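Local coordinates for uncharacterized protein ScGH5_18 (Streptomyces cattleya, PDB 7LR7) that probably hydrolyses glycosidic bonds in N-glycan breakdown as a family GH5 glycoside hydrolase, and binds N-acetylglucosamine in its pocket, at residues W113-L118 with D164-T169; N117-P122 with N152-F157; V301-S306 with L323-Q328. All coordinates share one frame; numbering follows the deposited sequence.

Overall arrangement
Contacts 1 and 2 are neighbours with centres about 7 Å apart. They share Asn117 and Leu118, and they meet directly where Asp166 N lies 2.7 Å from Phe157 O, probably a hydrogen bond. Contact 3 stands across the barrel mouth: its centre is about 27 Å from that of contact 2 and 32 Å from that of contact 1. Its nearest atoms come within about 5 Å of contact 2 without touching. The N-acetylglucosamine pocket lies between the two, with Glu153 of contact 2 hydrogen-bonded to the sugar and the Trp304 side chain of contact 3 about 7 Å from it. Contact 1 instead sends Trp113 to the sugar bound in the second subunit.

Contact 1: residues W113-L118 with D164-T169. With NAG (2-acetamido-2-deoxy-beta-D-glucopyranose), chain B.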
loop_
_atom_site.group_PDB
_atom_site.type_symbol
_atom_site.label_atom_id
_atom_site.label_comp_id
_atom_site.label_asym_id
_atom_site.label_seq_id
_atom_site.Cartn_x
_atom_site.Cartn_y
_atom_site.Cartn_z
ATOM N N TRP A 113 1.710 6.345 9.806
ATOM C CA TRP A 113 2.696 6.415 10.878
ATOM C C TRP A 113 4.081 6.788 10.358
ATOM O O TRP A 113 4.896 7.309 11.124
ATOM C CB TRP A 113 2.769 5.074 11.630
ATOM C CG TRP A 113 1.491 4.739 12.404
ATOM C CD1 TRP A 113 0.626 3.704 12.160
ATOM C CD2 TRP A 113 0.949 5.459 13.524
ATOM N NE1 TRP A 113 -0.412 3.733 13.066
ATOM C CE2 TRP A 113 -0.237 4.803 13.911
ATOM C CE3 TRP A 113 1.355 6.593 14.235
ATOM C CZ2 TRP A 113 -1.027 5.253 14.973
ATOM C CZ3 TRP A 113 0.580 7.026 15.305
ATOM C CH2 TRP A 113 -0.597 6.352 15.664
ATOM N N HIS A 114 4.366 6.509 9.085
ATOM C CA HIS A 114 5.591 6.941 8.430
ATOM C C HIS A 114 5.345 7.976 7.341
ATOM O O HIS A 114 6.152 8.075 6.410
ATOM C CB HIS A 114 6.321 5.738 7.841
ATOM C CG HIS A 114 6.537 4.631 8.826
ATOM N ND1 HIS A 114 7.710 4.487 9.538
ATOM C CD2 HIS A 114 5.713 3.641 9.243
ATOM C CE1 HIS A 114 7.606 3.437 10.334
ATOM N NE2 HIS A 114 6.397 2.917 10.186
ATOM N N ARG A 115 4.245 8.735 7.416
ATOM C CA ARG A 115 3.956 9.701 6.358
ATOM C C ARG A 115 5.134 10.651 6.184
ATOM O O ARG A 115 5.485 11.395 7.105
ATOM C CB ARG A 115 2.683 10.484 6.673
ATOM C CG ARG A 115 2.287 11.461 5.582
ATOM C CD ARG A 115 2.077 10.754 4.232
ATOM N NE ARG A 115 1.672 11.676 3.155
ATOM C CZ ARG A 115 0.419 12.081 2.951
ATOM N NH1 ARG A 115 -0.552 11.643 3.742
ATOM N NH2 ARG A 115 0.125 12.911 1.953
ATOM N N ARG A 116 5.769 10.592 5.017
ATOM C CA ARG A 116 6.946 11.402 4.725
ATOM C C ARG A 116 6.839 11.870 3.283
ATOM O O ARG A 116 6.691 11.040 2.379
ATOM C CB ARG A 116 8.244 10.602 4.945
ATOM C CG ARG A 116 8.580 10.351 6.426
ATOM C CD ARG A 116 9.785 9.418 6.594
ATOM N NE ARG A 116 9.472 8.028 6.263
ATOM C CZ ARG A 116 10.319 7.014 6.435
ATOM N NH1 ARG A 116 11.530 7.241 6.940
ATOM N NH2 ARG A 116 9.960 5.772 6.121
ATOM N N ASN A 117 6.905 13.189 3.087
ATOM C CA ASN A 117 6.611 13.810 1.803
ATOM C C ASN A 117 7.438 13.183 0.693
ATOM O O ASN A 117 8.674 13.111 0.773
ATOM C CB ASN A 117 6.876 15.316 1.860
ATOM C CG ASN A 117 6.455 16.056 0.580
ATOM O OD1 ASN A 117 7.009 15.846 -0.516
ATOM N ND2 ASN A 117 5.502 16.964 0.731
ATOM N N LEU A 118 6.732 12.773 -0.359
ATOM C CA LEU A 118 7.316 12.012 -1.453
ATOM C C LEU A 118 8.409 12.790 -2.166
ATOM O O LEU A 118 9.330 12.190 -2.722
ATOM C CB LEU A 118 6.209 11.662 -2.444
ATOM C CG LEU A 118 6.034 10.270 -3.040
ATOM C CD1 LEU A 118 6.194 9.178 -2.009
ATOM C CD2 LEU A 118 4.651 10.234 -3.678
ATOM N N ASP A 164 -5.197 13.879 -0.995
ATOM C CA ASP A 164 -4.238 13.887 0.109
ATOM C C ASP A 164 -2.842 14.203 -0.422
ATOM O O ASP A 164 -1.934 13.369 -0.313
ATOM C CB ASP A 164 -4.250 12.535 0.825
ATOM C CG ASP A 164 -3.429 12.531 2.109
ATOM O OD1 ASP A 164 -3.064 13.620 2.608
ATOM O OD2 ASP A 164 -3.140 11.422 2.603
ATOM N N PRO A 165 -2.629 15.379 -1.001
ATOM C CA PRO A 165 -1.407 15.599 -1.780
ATOM C C PRO A 165 -0.174 15.733 -0.890
ATOM O O PRO A 165 -0.257 16.043 0.299
ATOM C CB PRO A 165 -1.699 16.900 -2.530
ATOM C CG PRO A 165 -2.660 17.639 -1.638
ATOM C CD PRO A 165 -3.492 16.577 -0.969
ATOM N N ASP A 166 0.977 15.447 -1.493
ATOM C CA ASP A 166 2.294 15.775 -0.950
ATOM C C ASP A 166 2.700 17.087 -1.619
ATOM O O ASP A 166 3.235 17.100 -2.733
ATOM C CB ASP A 166 3.296 14.651 -1.220
ATOM C CG ASP A 166 3.269 13.575 -0.135
ATOM O OD1 ASP A 166 2.637 13.820 0.893
ATOM O OD2 ASP A 166 3.869 12.492 -0.294
ATOM N N ARG A 167 2.433 18.202 -0.938
ATOM C CA ARG A 167 2.595 19.510 -1.559
ATOM C C ARG A 167 4.068 19.910 -1.634
ATOM O O ARG A 167 4.883 19.537 -0.783
ATOM C CB ARG A 167 1.784 20.563 -0.802
ATOM C CG ARG A 167 0.298 20.226 -0.745
ATOM C CD ARG A 167 -0.582 21.454 -0.539
ATOM N NE ARG A 167 -1.992 21.074 -0.436
ATOM C CZ ARG A 167 -2.557 20.582 0.665
ATOM N NH1 ARG A 167 -1.837 20.417 1.768
ATOM N NH2 ARG A 167 -3.846 20.260 0.668
ATOM N N VAL A 168 4.403 20.641 -2.699
ATOM C CA VAL A 168 5.767 21.078 -2.984
ATOM C C VAL A 168 5.706 22.369 -3.785
ATOM O O VAL A 168 4.756 22.603 -4.534
ATOM C CB VAL A 168 6.566 20.025 -3.778
ATOM C CG1 VAL A 168 7.082 19.000 -2.869
ATOM C CG2 VAL A 168 5.689 19.407 -4.904
ATOM N N THR A 169 6.723 23.213 -3.605
ATOM C CA THR A 169 6.945 24.360 -4.468
ATOM C C THR A 169 7.540 23.911 -5.799
ATOM O O THR A 169 8.141 22.835 -5.896
ATOM C CB THR A 169 7.896 25.354 -3.810
ATOM O OG1 THR A 169 9.217 24.802 -3.823
ATOM C CG2 THR A 169 7.479 25.674 -2.381
HETATM C C1 NAG B . 0.871 0.518 19.813
HETATM C C2 NAG B . 1.642 0.539 18.485
HETATM C C3 NAG B . 1.408 -0.749 17.681
HETATM C C4 NAG B . 1.558 -1.989 18.556
HETATM C C5 NAG B . 0.727 -1.828 19.819
HETATM C C6 NAG B . 0.855 -2.978 20.783
HETATM C C7 NAG B . 2.108 2.480 17.049
HETATM C C8 NAG B . 1.524 3.651 16.347
HETATM N N2 NAG B . 1.245 1.705 17.711
HETATM O O1 NAG B . 1.239 1.621 20.577
HETATM O O3 NAG B . 2.347 -0.806 16.610
HETATM O O4 NAG B . 1.127 -3.151 17.854
HETATM O O5 NAG B . 1.167 -0.659 20.516
HETATM O O6 NAG B . 0.028 -2.771 21.920
HETATM O O7 NAG B . 3.311 2.247 17.035
HETATM O O HOH W 1 3.904 10.836 1.526
#
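Arg115 reaches toward Asp164 and Asp166 from the opposite direction and holds both carboxylates at the edge of its guanidinium. It grips Asp166 side-on, with two nitrogens on one oxygen: NH2 lies 2.9 Å from OD1 and approaches from above the carboxylate plane, while NE makes a longer bond through the syn lone pair. At the other corner NH1 sits 2.8 Å from Asp164 OD2, with the two flat groups 77° apart. A bend at chi2 (58°) turns the guanidinium into this position. The second oxygen of Asp166, OD2, takes the backbone N of Leu118 at 2.9 Å, so both ends of the carboxylate are held, which probably favours its charged form. Asn117 lays its amide over the same carboxylate, planes 23° apart, and its ND2 donates to Arg167 O at 3.0 Å; its OD1 is occupied by Phe119 N.

Further out, the backbone of Asp166 bonds to Phe157, and Arg116 pairs with Trp109 O and with Asp315 of the second subunit. Trp113 also faces that subunit: methyl C8 of the sugar lies over the indole, 3.2 Å from CE2, while Glu153 and His99 of the second subunit hydrogen-bond that sugar. The Arg-Asp-Asp salt-bridge network thus joins the loops after the third and fourth strands of a (beta/alpha)8 barrel.

Contact 2: residues N117-P122 with N152-F157. With NAG (2-acetamido-2-deoxy-beta-D-glucopyranose), chain C.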
loop_
_atom_site.group_PDB
_atom_site.type_symbol
_atom_site.label_atom_id
_atom_site.label_comp_id
_atom_site.label_asym_id
_atom_site.label_seq_id
_atom_site.Cartn_x
_atom_site.Cartn_y
_atom_site.Cartn_z
ATOM N N ASN A 117 6.905 13.189 3.087
ATOM C CA ASN A 117 6.611 13.810 1.803
ATOM C C ASN A 117 7.438 13.183 0.693
ATOM O O ASN A 117 8.674 13.111 0.773
ATOM C CB ASN A 117 6.876 15.316 1.860
ATOM C CG ASN A 117 6.455 16.056 0.580
ATOM O OD1 ASN A 117 7.009 15.846 -0.516
ATOM N ND2 ASN A 117 5.502 16.964 0.731
ATOM N N LEU A 118 6.732 12.773 -0.359
ATOM C CA LEU A 118 7.316 12.012 -1.453
ATOM C C LEU A 118 8.409 12.790 -2.166
ATOM O O LEU A 118 9.330 12.190 -2.722
ATOM C CB LEU A 118 6.209 11.662 -2.444
ATOM C CG LEU A 118 6.034 10.270 -3.040
ATOM C CD1 LEU A 118 6.194 9.178 -2.009
ATOM C CD2 LEU A 118 4.651 10.234 -3.678
ATOM N N PHE A 119 8.313 14.110 -2.178
ATOM C CA PHE A 119 9.230 14.926 -2.955
ATOM C C PHE A 119 10.304 15.600 -2.116
ATOM O O PHE A 119 11.306 16.048 -2.677
ATOM C CB PHE A 119 8.456 15.993 -3.725
ATOM C CG PHE A 119 7.323 15.450 -4.545
ATOM C CD1 PHE A 119 7.569 14.741 -5.710
ATOM C CD2 PHE A 119 6.005 15.630 -4.133
ATOM C CE1 PHE A 119 6.520 14.228 -6.479
ATOM C CE2 PHE A 119 4.950 15.133 -4.893
ATOM C CZ PHE A 119 5.209 14.431 -6.077
ATOM N N THR A 120 10.134 15.678 -0.796
ATOM C CA THR A 120 11.047 16.473 0.020
ATOM C C THR A 120 11.665 15.736 1.191
ATOM O O THR A 120 12.666 16.230 1.725
ATOM C CB THR A 120 10.350 17.728 0.573
ATOM O OG1 THR A 120 9.319 17.343 1.486
ATOM C CG2 THR A 120 9.733 18.557 -0.545
ATOM N N ASP A 121 11.132 14.595 1.615
ATOM C CA ASP A 121 11.699 13.950 2.792
ATOM C C ASP A 121 13.029 13.297 2.430
ATOM O O ASP A 121 13.088 12.506 1.485
ATOM C CB ASP A 121 10.764 12.905 3.389
ATOM C CG ASP A 121 11.382 12.242 4.596
ATOM O OD1 ASP A 121 11.252 12.815 5.692
ATOM O OD2 ASP A 121 12.045 11.193 4.457
ATOM N N PRO A 122 14.108 13.590 3.154
ATOM C CA PRO A 122 15.424 13.063 2.744
ATOM C C PRO A 122 15.509 11.542 2.770
ATOM O O PRO A 122 16.188 10.948 1.918
ATOM C CB PRO A 122 16.392 13.702 3.760
ATOM C CG PRO A 122 15.649 14.870 4.320
ATOM C CD PRO A 122 14.199 14.459 4.335
ATOM N N ASN A 152 5.223 7.293 -13.471
ATOM C CA ASN A 152 4.071 7.643 -14.291
ATOM C C ASN A 152 3.281 8.781 -13.656
ATOM O O ASN A 152 2.580 8.564 -12.663
ATOM C CB ASN A 152 3.169 6.427 -14.457
ATOM C CG ASN A 152 1.952 6.745 -15.292
ATOM O OD1 ASN A 152 2.094 7.209 -16.421
ATOM N ND2 ASN A 152 0.748 6.522 -14.743
ATOM N N GLU A 153 3.349 9.980 -14.245
ATOM C CA GLU A 153 2.468 11.086 -13.842
ATOM C C GLU A 153 2.556 11.325 -12.339
ATOM O O GLU A 153 1.546 11.509 -11.652
ATOM C CB GLU A 153 1.014 10.820 -14.279
ATOM C CG GLU A 153 0.904 10.324 -15.717
ATOM C CD GLU A 153 -0.531 10.079 -16.191
ATOM O OE1 GLU A 153 -1.445 10.012 -15.337
ATOM O OE2 GLU A 153 -0.736 9.950 -17.425
ATOM N N ILE A 154 3.787 11.303 -11.818
ATOM C CA ILE A 154 3.994 11.431 -10.383
ATOM C C ILE A 154 3.543 12.800 -9.892
ATOM O O ILE A 154 3.271 12.966 -8.702
ATOM C CB ILE A 154 5.482 11.156 -10.051
ATOM C CG1 ILE A 154 5.710 11.060 -8.537
ATOM C CG2 ILE A 154 6.370 12.247 -10.691
ATOM C CD1 ILE A 154 5.513 9.671 -7.950
ATOM N N ASN A 155 3.414 13.781 -10.794
ATOM C CA ASN A 155 2.919 15.090 -10.394
ATOM C C ASN A 155 1.496 15.041 -9.845
ATOM O O ASN A 155 1.088 15.963 -9.124
ATOM C CB ASN A 155 3.004 16.069 -11.574
ATOM C CG ASN A 155 2.084 15.690 -12.731
ATOM O OD1 ASN A 155 1.951 14.510 -13.084
ATOM N ND2 ASN A 155 1.464 16.704 -13.349
ATOM N N GLN A 156 0.727 13.990 -10.152
ATOM C CA GLN A 156 -0.625 13.896 -9.596
ATOM C C GLN A 156 -0.618 13.840 -8.066
ATOM O O GLN A 156 -1.641 14.126 -7.440
ATOM C CB GLN A 156 -1.351 12.669 -10.169
ATOM C CG GLN A 156 -0.912 11.331 -9.585
ATOM C CD GLN A 156 -1.866 10.780 -8.521
ATOM O OE1 GLN A 156 -3.087 10.872 -8.647
ATOM N NE2 GLN A 156 -1.302 10.169 -7.483
ATOM N N PHE A 157 0.510 13.494 -7.447
ATOM C CA PHE A 157 0.587 13.494 -5.992
ATOM C C PHE A 157 0.815 14.881 -5.400
ATOM O O PHE A 157 0.716 15.034 -4.172
ATOM C CB PHE A 157 1.718 12.579 -5.515
ATOM C CG PHE A 157 1.433 11.122 -5.677
ATOM C CD1 PHE A 157 0.590 10.461 -4.783
ATOM C CD2 PHE A 157 2.015 10.405 -6.711
ATOM C CE1 PHE A 157 0.318 9.109 -4.926
ATOM C CE2 PHE A 157 1.765 9.035 -6.853
ATOM C CZ PHE A 157 0.904 8.391 -5.971
HETATM C C1 NAG C . -5.999 11.846 -14.740
HETATM C C2 NAG C . -6.249 10.567 -13.928
HETATM C C3 NAG C . -5.074 9.585 -14.056
HETATM C C4 NAG C . -4.639 9.417 -15.508
HETATM C C5 NAG C . -4.442 10.785 -16.144
HETATM C C6 NAG C . -4.070 10.729 -17.602
HETATM C C7 NAG C . -7.431 10.354 -11.783
HETATM C C8 NAG C . -7.543 10.861 -10.392
HETATM N N2 NAG C . -6.479 10.912 -12.534
HETATM O O1 NAG C . -7.150 12.629 -14.730
HETATM O O3 NAG C . -5.464 8.320 -13.527
HETATM O O4 NAG C . -3.422 8.682 -15.584
HETATM O O5 NAG C . -5.670 11.514 -16.062
HETATM O O6 NAG C . -3.872 12.039 -18.117
HETATM O O7 NAG C . -8.178 9.486 -12.221
#
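Leu118 and Phe119 push their side chains against Ile154 and Phe157, in the (beta/alpha)8 barrel of the GH5 family. Residues 154-157 form a short 3-10 turn just after the fourth barrel strand, and 117-119 form an Asx turn: Asn117 OD1 accepts from Phe119 N at 2.7 Å and fixes the backbone from which the phenyl ring starts.

Phe119 can be followed outward. Its CB rests on Val168 CG1 at 3.4 Å, and CG lies anti to the carbonyl carbon (chi1 -52°), which sends the ring toward the 3-10 turn. One face of the ring has CB of Leu118 above its centre. Along one side CE1 slides past Ile154, 3.9 Å from CG1; along the other, CE2 packs on Asp166 O. The tip, CZ, has Ile154 O at 3.6 Å, in the plane of the ring at its edge, and it also reaches Phe157 CB at 4.0 Å. With an alanine here the ring is gone, which would probably open a gap beside Ile154 and take away the packing of CZ on Phe157 CB.

The Phe157 ring is sandwiched. Gln156 NE2 lies over the centre of one face, and on the opposite face Leu118 CD2 makes a CH-pi contact, 4.1 Å from the ring centroid and 20° off the normal. Gln156 OE1 accepts from Trp113 NE1 of the second subunit. Just before the turn, Glu153 extends away from this packing to the bound N-acetylglucosamine, which His99 also holds; O4 of the sugar donates to Glu153 OE1 at 2.4 Å, so short that its exact length is doubtful.

Contact 3: residues V301-S306 with L323-Q328; sequences VTWWCS and LGLLTQ
Trp303 and Trp304 stand near the end of the eighth strand of the (beta/alpha)8 barrel, and each indole leans on a different leucine of 323-328. Being neighbours on a strand, they go to different sides: Trp303 lies against Ala285 of helix 281-292, whereas Trp304 packs on Glu268 and meets the Trp226 ring of the sugar pocket with planes about 75° apart.

With CG anti to the backbone N (chi1 -159°), the Trp303 indole swings over to Leu325, which crosses it at about a right angle and brings both methyls to it; the closer, CD1, is 3.4 Å from Trp303 CD1. Leu323 approaches Trp304 differently. Its CB sits in the indole plane at the edge, and its CD1 comes obliquely to 3.6 Å from Trp304 CD1, while Cys305 CB lies over one face of the same ring. The sulfur of Cys305 turns to the backbone and CB of Leu323.

The peptide between Trp304 and Cys305 is cis, a feature seen at the end of this strand in many GH5 enzymes. Carbonyl and N-H therefore point to the same side, and Leu323 O, accepting from Cys305 N at 2.9 Å, ends up near Trp304 O, another acceptor. Two more backbone bonds follow: Leu325 N on Cys305 O at 2.7 Å, almost straight in line with the carbonyl, and Leu326 N on Ser306 O at 2.8 Å; Ser306 OG is bonded to Thr21 N. A water completes the join, accepting from Trp303 NE1 at 3.0 Å and lying 2.8 Å from Leu323 O.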
loop_
_atom_site.group_PDB
_atom_site.type_symbol
_atom_site.label_atom_id
_atom_site.label_comp_id
_atom_site.label_asym_id
_atom_site.label_seq_id
_atom_site.Cartn_x
_atom_site.Cartn_y
_atom_site.Cartn_z
ATOM N N VAL A 301 5.405 7.556 -30.750
ATOM C CA VAL A 301 4.001 7.452 -30.363
ATOM C C VAL A 301 3.811 6.109 -29.661
ATOM O O VAL A 301 4.105 5.052 -30.243
ATOM C CB VAL A 301 3.068 7.576 -31.579
ATOM C CG1 VAL A 301 1.637 7.360 -31.172
ATOM C CG2 VAL A 301 3.242 8.945 -32.254
ATOM N N THR A 302 3.332 6.153 -28.414
ATOM C CA THR A 302 3.214 4.976 -27.554
ATOM C C THR A 302 1.763 4.872 -27.072
ATOM O O THR A 302 1.310 5.681 -26.256
ATOM C CB THR A 302 4.202 5.055 -26.379
ATOM O OG1 THR A 302 5.521 5.401 -26.863
ATOM C CG2 THR A 302 4.280 3.735 -25.639
ATOM N N TRP A 303 1.029 3.883 -27.580
ATOM C CA TRP A 303 -0.409 3.803 -27.334
ATOM C C TRP A 303 -0.702 3.222 -25.959
ATOM O O TRP A 303 -0.006 2.319 -25.490
ATOM C CB TRP A 303 -1.099 2.949 -28.392
ATOM C CG TRP A 303 -2.565 3.232 -28.497
ATOM C CD1 TRP A 303 -3.571 2.558 -27.883
ATOM C CD2 TRP A 303 -3.186 4.284 -29.254
ATOM N NE1 TRP A 303 -4.779 3.125 -28.199
ATOM C CE2 TRP A 303 -4.571 4.186 -29.038
ATOM C CE3 TRP A 303 -2.700 5.298 -30.098
ATOM C CZ2 TRP A 303 -5.487 5.051 -29.647
ATOM C CZ3 TRP A 303 -3.608 6.166 -30.689
ATOM C CH2 TRP A 303 -4.985 6.036 -30.455
ATOM N N TRP A 304 -1.737 3.753 -25.316
ATOM C CA TRP A 304 -2.272 3.195 -24.080
ATOM C C TRP A 304 -3.600 2.547 -24.441
ATOM O O TRP A 304 -4.567 3.251 -24.743
ATOM C CB TRP A 304 -2.464 4.264 -23.007
ATOM C CG TRP A 304 -2.856 3.638 -21.726
ATOM C CD1 TRP A 304 -4.089 3.126 -21.404
ATOM C CD2 TRP A 304 -2.011 3.391 -20.600
ATOM N NE1 TRP A 304 -4.063 2.599 -20.140
ATOM C CE2 TRP A 304 -2.799 2.745 -19.624
ATOM C CE3 TRP A 304 -0.670 3.676 -20.309
ATOM C CZ2 TRP A 304 -2.285 2.353 -18.389
ATOM C CZ3 TRP A 304 -0.152 3.274 -19.074
ATOM C CH2 TRP A 304 -0.962 2.617 -18.134
ATOM N N CYS A 305 -3.655 1.227 -24.413
ATOM C CA CYS A 305 -2.608 0.360 -23.887
ATOM C C CYS A 305 -2.624 -0.911 -24.732
ATOM O O CYS A 305 -3.450 -1.048 -25.631
ATOM C CB CYS A 305 -2.856 0.029 -22.411
ATOM S SG CYS A 305 -4.620 -0.434 -22.101
ATOM N N SER A 306 -1.740 -1.856 -24.421
ATOM C CA SER A 306 -1.679 -3.083 -25.208
ATOM C C SER A 306 -2.951 -3.913 -25.043
ATOM O O SER A 306 -3.570 -4.305 -26.036
ATOM C CB SER A 306 -0.451 -3.903 -24.810
ATOM O OG SER A 306 -0.502 -4.292 -23.441
ATOM N N LEU A 323 -9.407 0.281 -22.903
ATOM C CA LEU A 323 -8.377 1.085 -23.548
ATOM C C LEU A 323 -7.365 0.255 -24.341
ATOM O O LEU A 323 -6.468 0.832 -24.966
ATOM C CB LEU A 323 -7.657 1.932 -22.494
ATOM C CG LEU A 323 -8.372 3.224 -22.090
ATOM C CD1 LEU A 323 -7.558 3.987 -21.000
ATOM C CD2 LEU A 323 -8.562 4.097 -23.304
ATOM N N GLY A 324 -7.485 -1.072 -24.359
ATOM C CA GLY A 324 -6.482 -1.888 -25.010
ATOM C C GLY A 324 -6.604 -1.890 -26.525
ATOM O O GLY A 324 -7.690 -1.765 -27.095
ATOM N N LEU A 325 -5.458 -2.041 -27.192
ATOM C CA LEU A 325 -5.497 -2.392 -28.609
ATOM C C LEU A 325 -5.957 -3.827 -28.791
ATOM O O LEU A 325 -6.529 -4.170 -29.833
ATOM C CB LEU A 325 -4.115 -2.198 -29.245
ATOM C CG LEU A 325 -3.865 -0.918 -30.049
ATOM C CD1 LEU A 325 -4.915 0.137 -29.814
ATOM C CD2 LEU A 325 -2.488 -0.368 -29.784
ATOM N N LEU A 326 -5.702 -4.672 -27.792
ATOM C CA LEU A 326 -6.153 -6.048 -27.766
ATOM C C LEU A 326 -7.119 -6.240 -26.605
ATOM O O LEU A 326 -7.105 -5.486 -25.629
ATOM C CB LEU A 326 -4.972 -7.012 -27.637
ATOM C CG LEU A 326 -4.067 -7.077 -28.878
ATOM C CD1 LEU A 326 -2.939 -6.068 -28.785
ATOM C CD2 LEU A 326 -3.508 -8.473 -29.055
ATOM N N THR A 327 -7.983 -7.246 -26.734
ATOM C CA THR A 327 -8.816 -7.661 -25.618
ATOM C C THR A 327 -7.996 -8.442 -24.601
ATOM O O THR A 327 -6.846 -8.816 -24.845
ATOM C CB THR A 327 -9.951 -8.550 -26.100
ATOM O OG1 THR A 327 -9.386 -9.755 -26.634
ATOM C CG2 THR A 327 -10.758 -7.837 -27.173
ATOM N N GLN A 328 -8.624 -8.723 -23.455
ATOM C CA GLN A 328 -7.967 -9.479 -22.396
ATOM C C GLN A 328 -7.608 -10.900 -22.822
ATOM O O GLN A 328 -6.703 -11.505 -22.229
ATOM C CB GLN A 328 -8.860 -9.521 -21.152
ATOM C CG GLN A 328 -8.106 -9.818 -19.856
ATOM C CD GLN A 328 -8.124 -11.294 -19.477
ATOM O OE1 GLN A 328 -8.950 -12.067 -19.969
ATOM N NE2 GLN A 328 -7.207 -11.690 -18.594
HETATM O O HOH W 2 -7.052 3.290 -26.230
#